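Local coordinates for protein ForH (Streptomyces kaniharaensis, PDB 6NKO) that is of unknown function but probably takes part in formycin A biosynthesis, being related to the IMP cyclohydrolase part of the purine-pathway enzyme PurH, at residues N117-L121 with K137-P143; L146-K151 with A194-S198; G39-W45 with L169-E173; D164-V168 with R186-L190. One frame throughout, in Å; residues are numbered along the deposited sequence.

In the fold
Following the chain, residues 39-45 end the helix 33-42. They pair with 169-173 in interaction 3, which closes the longest loop of the four. Interaction 1 (117-121 with 137-143) is nested inside that loop and joins the end of strand 114-117 to the start of helix 141-151. Helix 141-151 then opens interaction 2, which closes at 194-198 on helix 184-212 and so crosses interaction 3. Interaction 4 (164-168 with 186-190) is nested within interaction 2 and also crosses interaction 3. Together the contacts tie the early helix 33-42 and the later helices 141-151, 165-174 and 184-212 around one parallel sheet. Interactions 1 and 2 touch through Tyr119, Leu146 and Ser198.

Interaction 1. Residues N117-L121 with K137-P143; sequences NNYYL and KVDVGGP
Asn117 ND2 donates to two oxygens, Asp139 OD2 in the facing loop and Ala26 O of strand 22-26. Its bond to Asp139 OD2 is long at 3.3 Å but nearly straight, with an angle of 167° at the hydrogen. The contact joins the end of strand 114-117, an inner strand of the parallel sheet, to the capped start of helix 141-151, in the MGS-like region. The Asp139 carboxylate serves both sides. Its OD2 takes the amide of Asn117 on the syn side, somewhat out of the carboxylate plane. Its OD1 accepts Gly142 N at 2.8 Å from above that plane, a capping bond at the first turn of the helix. The amide and carboxylate planes are 71° apart.

Asn117 has CG anti to its own N (chi1 -177°), which carries the amide across to Gly142. A side chain at Gly142 would collide with Asn117 ND2 and Asp139 OD2, so glycine suits the site. Tyr119 crosses Pro143 at a slant, with CE1 3.9 Å from Pro143 CD. Its hydroxyl is bonded to Ser198 and its ring stacks with Tyr201, both of helix 184-212. This ties the loop to that long helix. Further out, the folded chain of Lys137 passes Tyr120 at about a right angle, and Lys137 CD lies 3.6 Å from Tyr120 CB. At the other end of the amide, Asn117 OD1 stands 3.1 Å from Gly142 C, against the Gly142-Pro143 peptide, whose proline nitrogen has no hydrogen to offer.

Interaction 2. Residues L146-K151 with A194-S198; sequences LRGAAK and AFRIS
Phe195 lays its ring into a hollow made by Arg147, Ala150 and the backbone at Lys151. The axes of segments 146-151 and 194-198 approach to 9.6 Å, nearly antiparallel, with a signed crossing angle of -152°, and small residues line the middle. Ring atom CE2 of Phe195 reaches Ala150 CB at 3.5 Å. Its CZ comes equally near Arg147 O. The CE1 corner rests against Arg147 CB, while the guanidinium plane stands almost perpendicular to the ring. Phe195 CG lies anti to its carbonyl carbon (chi1 -82°), turning the ring over toward helix 141-151.

Two alanine methyls meet, Ala150 CB and Ala194 CB, 3.9 Å apart. Leu146 also packs on Ala194, with CD1 3.8 Å from Ala194 CB. Its second branch, CD2, lies against Ser198 OG, which is hydrogen-bonded to Tyr119 OH. Replacing Phe195 by an alanine would probably open a gap over Ala150 and let the Arg147 side chain move more freely.

Helix 141-151 also packs on the sheet: Leu146, Ala149 and Ala150 touch Pro158 of strand 157-159, and Leu146 touches Asn117 of strand 114-117. Leu190 of helix 184-212 touches Pro158 too, so the helices lie side by side at this sheet edge.

Interaction 3. Residues G39-W45 with L169-E173; sequences GLLRLGW and LKLLE
This is an apolar helix-to-helix contact, in which the end of helix 33-42 and the turn after it pack against helix 165-174. Leucines carry most of it. Leu169 CD1 lies 3.7 Å from Gly39 C. Any side chain at Gly39 would strike Leu169, so the bare backbone lets the two helices come close. Leu172 is the other main packing residue. Its CD1 meets Leu40 CD2 at 3.8 Å and also approaches Trp45 CZ2, with the leucine at about a right angle to the indole. Leu40 CD2 sits over the centre of one face of the Trp45 ring. Leu43 reaches across with both branches, CD1 going to Leu172 CB at 3.9 Å and CD2 to Glu173 CG.

Gly44, with positive phi, ends the helix in a Schellman motif. The turn brings Trp45 under Leu40, and its NE1 is bonded to Gly177 O. At the rim Arg42 NH1 and Glu173 OE1 are 4.0 Å apart, too far for a salt bridge.

Beneath the contact is the parallel sheet: Leu40 touches Ala23 of strand 22-26 and Val47 of strand 46-49, and Trp45 also rests on Ala23. Helix 165-174 joins the same sheet through Val168, on Leu114 and Leu159.

Interaction 4. Residues D164-V168 with R186-L190; sequences DYDDV and RRLAL
Arg186 reaches from helix 184-212 toward two aspartates at the start of helix 165-174, and its guanidinium meets them at different tilts. With Asp167 the approach is from opposite directions, and the carboxylate and guanidinium planes are 43° apart. Asp167 OD1 lies 2.8 Å from Arg186 NE, the shorter of two salt bridges. The same oxygen is also 3.3 Å from Arg186 NH2. With Asp164 the planes are almost perpendicular, at 85°. There Arg186 NH2 gives a weak hydrogen bond of 3.4 Å to Asp164 OD1, which sits at the edge of the guanidinium, near its plane. The three residues form a salt-bridge network. Asp164 has a second positive partner, because its OD2 makes a salt bridge with Lys193.

The arginine chain leaves the helix with CG anti to N (chi1 178°) and then bends at the next bond, which swings the charged end round over Leu190. Leu190 CD2 stands 3.9 Å from the guanidinium plane, toward its rim. That methyl also slides past Asp164, coming 3.6 Å from Asp164 OD2. The other branch, Leu190 CD1, packs against Val168 CG2 at 3.9 Å. A methionine in place of Arg186 would probably leave the Asp167 carboxylate without its charged mate and take away one of the two positive partners of Asp164.

Strand 157-159, outermost in this chain, lies beside the contact. Val168 also reaches Leu114 of strand 114-117. Asp164 and Val168 touch Leu159 and Leu190 touches Pro158, so the two helices probably meet round the edge of the sheet from its two faces.

Interaction 1. Residues N117-L121 with K137-P143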
loop_
_atom_site.group_PDB
_atom_site.type_symbol
_atom_site.label_atom_id
_atom_site.label_comp_id
_atom_site.label_asym_id
_atom_site.label_seq_id
_atom_site.Cartn_x
_atom_site.Cartn_y
_atom_site.Cartn_z
ATOM N N ASN A 117 1.122 -0.359 -2.938
ATOM C CA ASN A 117 1.976 0.803 -2.709
ATOM C C ASN A 117 2.998 0.952 -3.829
ATOM O O ASN A 117 3.757 0.019 -4.109
ATOM C CB ASN A 117 2.681 0.699 -1.350
ATOM C CG ASN A 117 3.532 1.915 -1.038
ATOM O OD1 ASN A 117 4.702 1.789 -0.677
ATOM N ND2 ASN A 117 2.952 3.099 -1.181
ATOM N N ASN A 118 3.016 2.135 -4.451
ATOM C CA ASN A 118 3.888 2.465 -5.573
ATOM C C ASN A 118 4.651 3.745 -5.260
ATOM O O ASN A 118 4.237 4.543 -4.417
ATOM C CB ASN A 118 3.093 2.672 -6.873
ATOM C CG ASN A 118 2.794 1.382 -7.583
ATOM O OD1 ASN A 118 1.877 1.307 -8.398
ATOM N ND2 ASN A 118 3.572 0.351 -7.282
ATOM N N TYR A 119 5.751 3.959 -5.979
ATOM C CA TYR A 119 6.579 5.143 -5.791
ATOM C C TYR A 119 6.673 5.971 -7.066
ATOM O O TYR A 119 6.632 5.442 -8.181
ATOM C CB TYR A 119 7.982 4.764 -5.331
ATOM C CG TYR A 119 7.962 3.708 -4.265
ATOM C CD1 TYR A 119 7.185 3.870 -3.126
ATOM C CD2 TYR A 119 8.702 2.547 -4.399
ATOM C CE1 TYR A 119 7.151 2.907 -2.152
ATOM C CE2 TYR A 119 8.678 1.576 -3.426
ATOM C CZ TYR A 119 7.900 1.761 -2.302
ATOM O OH TYR A 119 7.869 0.798 -1.321
ATOM N N TYR A 120 6.809 7.283 -6.878
ATOM C CA TYR A 120 7.018 8.196 -7.989
ATOM C C TYR A 120 8.383 7.957 -8.629
ATOM O O TYR A 120 9.290 7.373 -8.028
ATOM C CB TYR A 120 6.916 9.645 -7.516
ATOM C CG TYR A 120 5.510 10.092 -7.199
ATOM C CD1 TYR A 120 4.565 10.236 -8.205
ATOM C CD2 TYR A 120 5.125 10.369 -5.892
ATOM C CE1 TYR A 120 3.275 10.642 -7.921
ATOM C CE2 TYR A 120 3.838 10.776 -5.599
ATOM C CZ TYR A 120 2.917 10.910 -6.617
ATOM O OH TYR A 120 1.633 11.316 -6.336
ATOM N N LEU A 121 8.520 8.424 -9.868
ATOM C CA LEU A 121 9.784 8.300 -10.582
ATOM C C LEU A 121 10.825 9.230 -9.974
ATOM O O LEU A 121 10.549 10.407 -9.719
ATOM C CB LEU A 121 9.590 8.625 -12.061
ATOM C CG LEU A 121 8.742 7.648 -12.877
ATOM C CD1 LEU A 121 8.451 8.227 -14.252
ATOM C CD2 LEU A 121 9.431 6.296 -12.995
ATOM N N LYS A 137 8.946 13.694 -2.934
ATOM C CA LYS A 137 8.361 12.530 -3.582
ATOM C C LYS A 137 8.643 11.237 -2.825
ATOM O O LYS A 137 8.029 10.212 -3.137
ATOM C CB LYS A 137 8.879 12.413 -5.017
ATOM C CG LYS A 137 8.494 13.578 -5.918
ATOM C CD LYS A 137 8.067 13.094 -7.294
ATOM C CE LYS A 137 9.120 13.413 -8.344
ATOM N NZ LYS A 137 9.428 14.867 -8.386
ATOM N N VAL A 138 9.546 11.267 -1.844
ATOM C CA VAL A 138 9.876 10.070 -1.079
ATOM C C VAL A 138 8.712 9.709 -0.166
ATOM O O VAL A 138 8.216 10.544 0.603
ATOM C CB VAL A 138 11.168 10.281 -0.276
ATOM C CG1 VAL A 138 11.412 9.108 0.665
ATOM C CG2 VAL A 138 12.349 10.481 -1.213
ATOM N N ASP A 139 8.278 8.454 -0.243
ATOM C CA ASP A 139 7.166 7.953 0.553
ATOM C C ASP A 139 7.691 7.378 1.864
ATOM O O ASP A 139 8.662 6.614 1.869
ATOM C CB ASP A 139 6.397 6.887 -0.230
ATOM C CG ASP A 139 5.002 6.641 0.318
ATOM O OD1 ASP A 139 4.713 7.072 1.455
ATOM O OD2 ASP A 139 4.192 6.011 -0.395
ATOM N N VAL A 140 7.049 7.745 2.967
ATOM C CA VAL A 140 7.393 7.242 4.292
ATOM C C VAL A 140 6.343 6.260 4.800
ATOM O O VAL A 140 6.665 5.130 5.171
ATOM C CB VAL A 140 7.595 8.401 5.291
ATOM C CG1 VAL A 140 7.787 7.856 6.695
ATOM C CG2 VAL A 140 8.782 9.249 4.878
ATOM N N GLY A 141 5.076 6.678 4.823
ATOM C CA GLY A 141 4.028 5.802 5.314
ATOM C C GLY A 141 3.700 4.667 4.367
ATOM O O GLY A 141 3.258 3.600 4.805
ATOM N N GLY A 142 3.911 4.872 3.068
ATOM C CA GLY A 142 3.637 3.864 2.072
ATOM C C GLY A 142 4.436 2.592 2.277
ATOM O O GLY A 142 3.876 1.515 2.509
ATOM N N PRO A 143 5.766 2.690 2.176
ATOM C CA PRO A 143 6.600 1.503 2.429
ATOM C C PRO A 143 6.404 0.906 3.811
ATOM O O PRO A 143 6.623 -0.298 3.984
ATOM C CB PRO A 143 8.035 2.020 2.237
ATOM C CG PRO A 143 7.930 3.494 2.012
ATOM C CD PRO A 143 6.536 3.790 1.581
#

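Interaction 2. Residues L146-K151 with A194-S198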
loop_
_atom_site.group_PDB
_atom_site.type_symbol
_atom_site.label_atom_id
_atom_site.label_comp_id
_atom_site.label_asym_id
_atom_site.label_seq_id
_atom_site.Cartn_x
_atom_site.Cartn_y
_atom_site.Cartn_z
ATOM N N LEU A 146 3.637 -1.371 3.107
ATOM C CA LEU A 146 4.004 -2.456 2.200
ATOM C C LEU A 146 4.969 -3.435 2.861
ATOM O O LEU A 146 4.810 -4.654 2.731
ATOM C CB LEU A 146 4.609 -1.887 0.918
ATOM C CG LEU A 146 5.159 -2.926 -0.060
ATOM C CD1 LEU A 146 4.017 -3.697 -0.702
ATOM C CD2 LEU A 146 6.029 -2.269 -1.120
ATOM N N ARG A 147 5.984 -2.920 3.561
ATOM C CA ARG A 147 6.887 -3.798 4.297
ATOM C C ARG A 147 6.158 -4.523 5.418
ATOM O O ARG A 147 6.477 -5.679 5.720
ATOM C CB ARG A 147 8.065 -3.001 4.861
ATOM C CG ARG A 147 8.975 -2.393 3.804
ATOM C CD ARG A 147 9.995 -1.447 4.427
ATOM N NE ARG A 147 11.023 -2.172 5.166
ATOM C CZ ARG A 147 11.085 -2.239 6.492
ATOM N NH1 ARG A 147 10.179 -1.617 7.235
ATOM N NH2 ARG A 147 12.055 -2.928 7.078
ATOM N N GLY A 148 5.179 -3.866 6.043
ATOM C CA GLY A 148 4.387 -4.539 7.058
ATOM C C GLY A 148 3.498 -5.620 6.470
ATOM O O GLY A 148 3.337 -6.693 7.059
ATOM N N ALA A 149 2.914 -5.352 5.300
ATOM C CA ALA A 149 2.105 -6.360 4.625
ATOM C C ALA A 149 2.955 -7.545 4.190
ATOM O O ALA A 149 2.543 -8.700 4.348
ATOM C CB ALA A 149 1.391 -5.742 3.424
ATOM N N ALA A 150 4.145 -7.279 3.647
ATOM C CA ALA A 150 5.021 -8.363 3.219
ATOM C C ALA A 150 5.484 -9.202 4.404
ATOM O O ALA A 150 5.544 -10.433 4.314
ATOM C CB ALA A 150 6.217 -7.800 2.453
ATOM N N LYS A 151 5.814 -8.555 5.525
ATOM C CA LYS A 151 6.199 -9.306 6.716
ATOM C C LYS A 151 5.047 -10.172 7.213
ATOM O O LYS A 151 5.262 -11.286 7.701
ATOM C CB LYS A 151 6.667 -8.347 7.811
ATOM C CG LYS A 151 6.986 -9.030 9.130
ATOM C CD LYS A 151 7.440 -8.036 10.181
ATOM C CE LYS A 151 7.497 -8.684 11.556
ATOM N NZ LYS A 151 8.433 -7.971 12.471
ATOM N N ALA A 194 8.241 -7.483 -2.662
ATOM C CA ALA A 194 7.967 -6.191 -2.040
ATOM C C ALA A 194 9.202 -5.652 -1.326
ATOM O O ALA A 194 9.559 -4.477 -1.478
ATOM C CB ALA A 194 6.791 -6.315 -1.070
ATOM N N PHE A 195 9.868 -6.503 -0.539
ATOM C CA PHE A 195 11.096 -6.080 0.132
ATOM C C PHE A 195 12.191 -5.745 -0.869
ATOM O O PHE A 195 13.006 -4.848 -0.619
ATOM C CB PHE A 195 11.572 -7.169 1.097
ATOM C CG PHE A 195 10.870 -7.146 2.426
ATOM C CD1 PHE A 195 11.078 -6.102 3.315
ATOM C CD2 PHE A 195 10.000 -8.164 2.784
ATOM C CE1 PHE A 195 10.430 -6.073 4.538
ATOM C CE2 PHE A 195 9.349 -8.142 4.005
ATOM C CZ PHE A 195 9.564 -7.094 4.883
ATOM N N ARG A 196 12.224 -6.447 -2.004
ATOM C CA ARG A 196 13.213 -6.156 -3.037
ATOM C C ARG A 196 12.971 -4.786 -3.656
ATOM O O ARG A 196 13.910 -4.002 -3.845
ATOM C CB ARG A 196 13.178 -7.245 -4.109
ATOM C CG ARG A 196 14.463 -7.398 -4.895
ATOM C CD ARG A 196 14.424 -8.648 -5.763
ATOM N NE ARG A 196 14.200 -9.856 -4.973
ATOM C CZ ARG A 196 15.172 -10.584 -4.430
ATOM N NH1 ARG A 196 16.439 -10.226 -4.589
ATOM N NH2 ARG A 196 14.882 -11.668 -3.728
ATOM N N ILE A 197 11.714 -4.479 -3.979
ATOM C CA ILE A 197 11.387 -3.174 -4.546
ATOM C C ILE A 197 11.688 -2.067 -3.541
ATOM O O ILE A 197 12.214 -1.007 -3.900
ATOM C CB ILE A 197 9.915 -3.152 -5.004
ATOM C CG1 ILE A 197 9.748 -3.947 -6.301
ATOM C CG2 ILE A 197 9.418 -1.726 -5.184
ATOM C CD1 ILE A 197 8.378 -4.560 -6.466
ATOM N N SER A 198 11.378 -2.301 -2.263
ATOM C CA SER A 198 11.656 -1.297 -1.242
ATOM C C SER A 198 13.155 -1.104 -1.050
ATOM O O SER A 198 13.625 0.027 -0.878
ATOM C CB SER A 198 10.994 -1.689 0.079
ATOM O OG SER A 198 9.590 -1.511 0.013
#

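Interaction 3. Residues G39-W45 with L169-E173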
loop_
_atom_site.group_PDB
_atom_site.type_symbol
_atom_site.label_atom_id
_atom_site.label_comp_id
_atom_site.label_asym_id
_atom_site.label_seq_id
_atom_site.Cartn_x
_atom_site.Cartn_y
_atom_site.Cartn_z
ATOM N N GLY A 39 -12.331 -4.256 -9.829
ATOM C CA GLY A 39 -12.480 -5.691 -9.648
ATOM C C GLY A 39 -12.713 -6.079 -8.199
ATOM O O GLY A 39 -13.464 -7.015 -7.910
ATOM N N LEU A 40 -12.075 -5.365 -7.268
ATOM C CA LEU A 40 -12.281 -5.659 -5.854
ATOM C C LEU A 40 -13.650 -5.183 -5.388
ATOM O O LEU A 40 -14.293 -5.840 -4.560
ATOM C CB LEU A 40 -11.172 -5.023 -5.017
ATOM C CG LEU A 40 -9.743 -5.504 -5.292
ATOM C CD1 LEU A 40 -8.736 -4.531 -4.704
ATOM C CD2 LEU A 40 -9.518 -6.910 -4.756
ATOM N N LEU A 41 -14.120 -4.048 -5.912
ATOM C CA LEU A 41 -15.417 -3.522 -5.498
ATOM C C LEU A 41 -16.555 -4.438 -5.935
ATOM O O LEU A 41 -17.522 -4.631 -5.189
ATOM C CB LEU A 41 -15.613 -2.112 -6.053
ATOM C CG LEU A 41 -14.781 -1.014 -5.385
ATOM C CD1 LEU A 41 -14.805 0.259 -6.218
ATOM C CD2 LEU A 41 -15.267 -0.744 -3.968
ATOM N N ARG A 42 -16.462 -5.013 -7.138
ATOM C CA ARG A 42 -17.476 -5.962 -7.586
ATOM C C ARG A 42 -17.477 -7.237 -6.753
ATOM O O ARG A 42 -18.504 -7.922 -6.690
ATOM C CB ARG A 42 -17.272 -6.310 -9.064
ATOM C CG ARG A 42 -17.064 -5.105 -9.966
ATOM C CD ARG A 42 -17.274 -5.458 -11.431
ATOM N NE ARG A 42 -16.192 -4.957 -12.275
ATOM C CZ ARG A 42 -15.154 -5.688 -12.671
ATOM N NH1 ARG A 42 -15.053 -6.959 -12.303
ATOM N NH2 ARG A 42 -14.215 -5.150 -13.438
ATOM N N LEU A 43 -16.355 -7.570 -6.117
ATOM C CA LEU A 43 -16.278 -8.729 -5.239
ATOM C C LEU A 43 -16.778 -8.436 -3.829
ATOM O O LEU A 43 -16.708 -9.320 -2.969
ATOM C CB LEU A 43 -14.839 -9.245 -5.179
ATOM C CG LEU A 43 -14.315 -9.942 -6.434
ATOM C CD1 LEU A 43 -12.858 -10.344 -6.253
ATOM C CD2 LEU A 43 -15.170 -11.153 -6.773
ATOM N N GLY A 44 -17.279 -7.229 -3.574
ATOM C CA GLY A 44 -17.763 -6.858 -2.264
ATOM C C GLY A 44 -16.718 -6.278 -1.337
ATOM O O GLY A 44 -17.059 -5.898 -0.209
ATOM N N TRP A 45 -15.463 -6.201 -1.772
ATOM C CA TRP A 45 -14.414 -5.630 -0.941
ATOM C C TRP A 45 -14.690 -4.158 -0.665
ATOM O O TRP A 45 -15.376 -3.472 -1.428
ATOM C CB TRP A 45 -13.051 -5.767 -1.623
ATOM C CG TRP A 45 -12.431 -7.125 -1.542
ATOM C CD1 TRP A 45 -13.019 -8.317 -1.845
ATOM C CD2 TRP A 45 -11.088 -7.427 -1.147
ATOM N NE1 TRP A 45 -12.126 -9.344 -1.658
ATOM C CE2 TRP A 45 -10.934 -8.824 -1.228
ATOM C CE3 TRP A 45 -10.001 -6.652 -0.728
ATOM C CZ2 TRP A 45 -9.738 -9.463 -0.904
ATOM C CZ3 TRP A 45 -8.814 -7.288 -0.408
ATOM C CH2 TRP A 45 -8.693 -8.680 -0.499
ATOM N N LEU A 169 -6.148 -10.463 -8.815
ATOM C CA LEU A 169 -7.577 -10.233 -8.991
ATOM C C LEU A 169 -8.270 -11.467 -9.555
ATOM O O LEU A 169 -9.391 -11.798 -9.149
ATOM C CB LEU A 169 -7.806 -9.025 -9.901
ATOM C CG LEU A 169 -9.263 -8.716 -10.253
ATOM C CD1 LEU A 169 -10.092 -8.499 -8.993
ATOM C CD2 LEU A 169 -9.352 -7.508 -11.172
ATOM N N LYS A 170 -7.619 -12.161 -10.492
ATOM C CA LYS A 170 -8.204 -13.381 -11.037
ATOM C C LYS A 170 -8.307 -14.463 -9.970
ATOM O O LYS A 170 -9.347 -15.119 -9.847
ATOM C CB LYS A 170 -7.386 -13.874 -12.232
ATOM C CG LYS A 170 -7.411 -12.925 -13.420
ATOM C CD LYS A 170 -7.434 -13.665 -14.746
ATOM C CE LYS A 170 -7.368 -12.690 -15.914
ATOM N NZ LYS A 170 -8.367 -11.589 -15.779
ATOM N N LEU A 171 -7.245 -14.648 -9.179
ATOM C CA LEU A 171 -7.274 -15.630 -8.098
ATOM C C LEU A 171 -8.423 -15.356 -7.134
ATOM O O LEU A 171 -9.175 -16.267 -6.770
ATOM C CB LEU A 171 -5.940 -15.627 -7.353
ATOM C CG LEU A 171 -4.798 -16.458 -7.938
ATOM C CD1 LEU A 171 -3.478 -16.037 -7.320
ATOM C CD2 LEU A 171 -5.049 -17.939 -7.715
ATOM N N LEU A 172 -8.573 -14.098 -6.711
ATOM C CA LEU A 172 -9.678 -13.745 -5.825
ATOM C C LEU A 172 -11.027 -13.972 -6.496
ATOM O O LEU A 172 -12.017 -14.268 -5.817
ATOM C CB LEU A 172 -9.551 -12.288 -5.376
ATOM C CG LEU A 172 -8.454 -11.965 -4.357
ATOM C CD1 LEU A 172 -8.264 -10.462 -4.240
ATOM C CD2 LEU A 172 -8.772 -12.573 -3.000
ATOM N N GLU A 173 -11.086 -13.846 -7.823
ATOM C CA GLU A 173 -12.350 -14.022 -8.528
ATOM C C GLU A 173 -12.750 -15.489 -8.637
ATOM O O GLU A 173 -13.946 -15.799 -8.605
ATOM C CB GLU A 173 -12.271 -13.382 -9.915
ATOM C CG GLU A 173 -12.817 -11.960 -9.954
ATOM C CD GLU A 173 -12.364 -11.182 -11.177
ATOM O OE1 GLU A 173 -12.623 -9.960 -11.231
ATOM O OE2 GLU A 173 -11.752 -11.787 -12.081
#

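Interaction 4. Residues D164-V168 with R186-L190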
loop_
_atom_site.group_PDB
_atom_site.type_symbol
_atom_site.label_atom_id
_atom_site.label_comp_id
_atom_site.label_asym_id
_atom_site.label_seq_id
_atom_site.Cartn_x
_atom_site.Cartn_y
_atom_site.Cartn_z
ATOM N N ASP A 164 1.478 -7.467 -11.383
ATOM C CA ASP A 164 0.962 -8.524 -10.525
ATOM C C ASP A 164 -0.518 -8.357 -10.206
ATOM O O ASP A 164 -1.100 -9.235 -9.564
ATOM C CB ASP A 164 1.759 -8.581 -9.215
ATOM C CG ASP A 164 3.228 -8.896 -9.436
ATOM O OD1 ASP A 164 3.537 -9.716 -10.324
ATOM O OD2 ASP A 164 4.073 -8.324 -8.716
ATOM N N TYR A 165 -1.137 -7.256 -10.642
ATOM C CA TYR A 165 -2.511 -6.962 -10.241
ATOM C C TYR A 165 -3.478 -8.011 -10.771
ATOM O O TYR A 165 -4.353 -8.492 -10.040
ATOM C CB TYR A 165 -2.928 -5.573 -10.738
ATOM C CG TYR A 165 -2.241 -4.396 -10.078
ATOM C CD1 TYR A 165 -1.220 -4.577 -9.151
ATOM C CD2 TYR A 165 -2.617 -3.095 -10.393
ATOM C CE1 TYR A 165 -0.596 -3.496 -8.557
ATOM C CE2 TYR A 165 -1.999 -2.010 -9.805
ATOM C CZ TYR A 165 -0.989 -2.215 -8.889
ATOM O OH TYR A 165 -0.372 -1.133 -8.305
ATOM N N ASP A 166 -3.335 -8.378 -12.047
ATOM C CA ASP A 166 -4.334 -9.220 -12.700
ATOM C C ASP A 166 -4.382 -10.613 -12.084
ATOM O O ASP A 166 -5.465 -11.125 -11.775
ATOM C CB ASP A 166 -4.051 -9.303 -14.199
ATOM C CG ASP A 166 -5.279 -9.696 -15.001
ATOM O OD1 ASP A 166 -6.393 -9.261 -14.639
ATOM O OD2 ASP A 166 -5.131 -10.444 -15.989
ATOM N N ASP A 167 -3.221 -11.245 -11.900
ATOM C CA ASP A 167 -3.200 -12.597 -11.348
ATOM C C ASP A 167 -3.832 -12.639 -9.961
ATOM O O ASP A 167 -4.539 -13.595 -9.621
ATOM C CB ASP A 167 -1.768 -13.128 -11.297
ATOM C CG ASP A 167 -1.642 -14.381 -10.448
ATOM O OD1 ASP A 167 -0.701 -14.457 -9.630
ATOM O OD2 ASP A 167 -2.489 -15.289 -10.597
ATOM N N VAL A 168 -3.593 -11.608 -9.148
ATOM C CA VAL A 168 -4.202 -11.556 -7.824
ATOM C C VAL A 168 -5.709 -11.371 -7.940
ATOM O O VAL A 168 -6.486 -12.047 -7.254
ATOM C CB VAL A 168 -3.553 -10.443 -6.982
ATOM C CG1 VAL A 168 -4.413 -10.118 -5.769
ATOM C CG2 VAL A 168 -2.151 -10.851 -6.555
ATOM N N ARG A 186 2.012 -18.006 -3.246
ATOM C CA ARG A 186 2.013 -16.766 -4.015
ATOM C C ARG A 186 2.255 -15.556 -3.119
ATOM O O ARG A 186 2.861 -14.572 -3.558
ATOM C CB ARG A 186 0.695 -16.621 -4.777
ATOM C CG ARG A 186 0.555 -15.332 -5.577
ATOM C CD ARG A 186 1.463 -15.324 -6.801
ATOM N NE ARG A 186 1.238 -14.148 -7.637
ATOM C CZ ARG A 186 2.196 -13.492 -8.286
ATOM N NH1 ARG A 186 3.456 -13.896 -8.200
ATOM N NH2 ARG A 186 1.893 -12.429 -9.022
ATOM N N ARG A 187 1.809 -15.618 -1.862
ATOM C CA ARG A 187 1.981 -14.487 -0.958
ATOM C C ARG A 187 3.449 -14.271 -0.606
ATOM O O ARG A 187 3.915 -13.127 -0.536
ATOM C CB ARG A 187 1.145 -14.701 0.306
ATOM C CG ARG A 187 -0.343 -14.458 0.103
ATOM C CD ARG A 187 -1.188 -15.236 1.101
ATOM N NE ARG A 187 -2.608 -14.925 0.957
ATOM C CZ ARG A 187 -3.202 -13.867 1.499
ATOM N NH1 ARG A 187 -2.500 -13.012 2.231
ATOM N NH2 ARG A 187 -4.499 -13.662 1.312
ATOM N N LEU A 188 4.197 -15.356 -0.386
ATOM C CA LEU A 188 5.610 -15.216 -0.049
ATOM C C LEU A 188 6.408 -14.676 -1.230
ATOM O O LEU A 188 7.331 -13.873 -1.047
ATOM C CB LEU A 188 6.174 -16.559 0.419
ATOM C CG LEU A 188 7.691 -16.755 0.355
ATOM C CD1 LEU A 188 8.405 -15.869 1.368
ATOM C CD2 LEU A 188 8.043 -18.216 0.580
ATOM N N ALA A 189 6.066 -15.099 -2.450
ATOM C CA ALA A 189 6.740 -14.565 -3.630
ATOM C C ALA A 189 6.494 -13.068 -3.772
ATOM O O ALA A 189 7.407 -12.312 -4.125
ATOM C CB ALA A 189 6.278 -15.309 -4.884
ATOM N N LEU A 190 5.263 -12.622 -3.506
ATOM C CA LEU A 190 4.978 -11.192 -3.532
ATOM C C LEU A 190 5.655 -10.471 -2.375
ATOM O O LEU A 190 6.076 -9.318 -2.525
ATOM C CB LEU A 190 3.468 -10.955 -3.492
ATOM C CG LEU A 190 2.677 -11.257 -4.766
ATOM C CD1 LEU A 190 1.182 -11.228 -4.486
ATOM C CD2 LEU A 190 3.039 -10.278 -5.876
#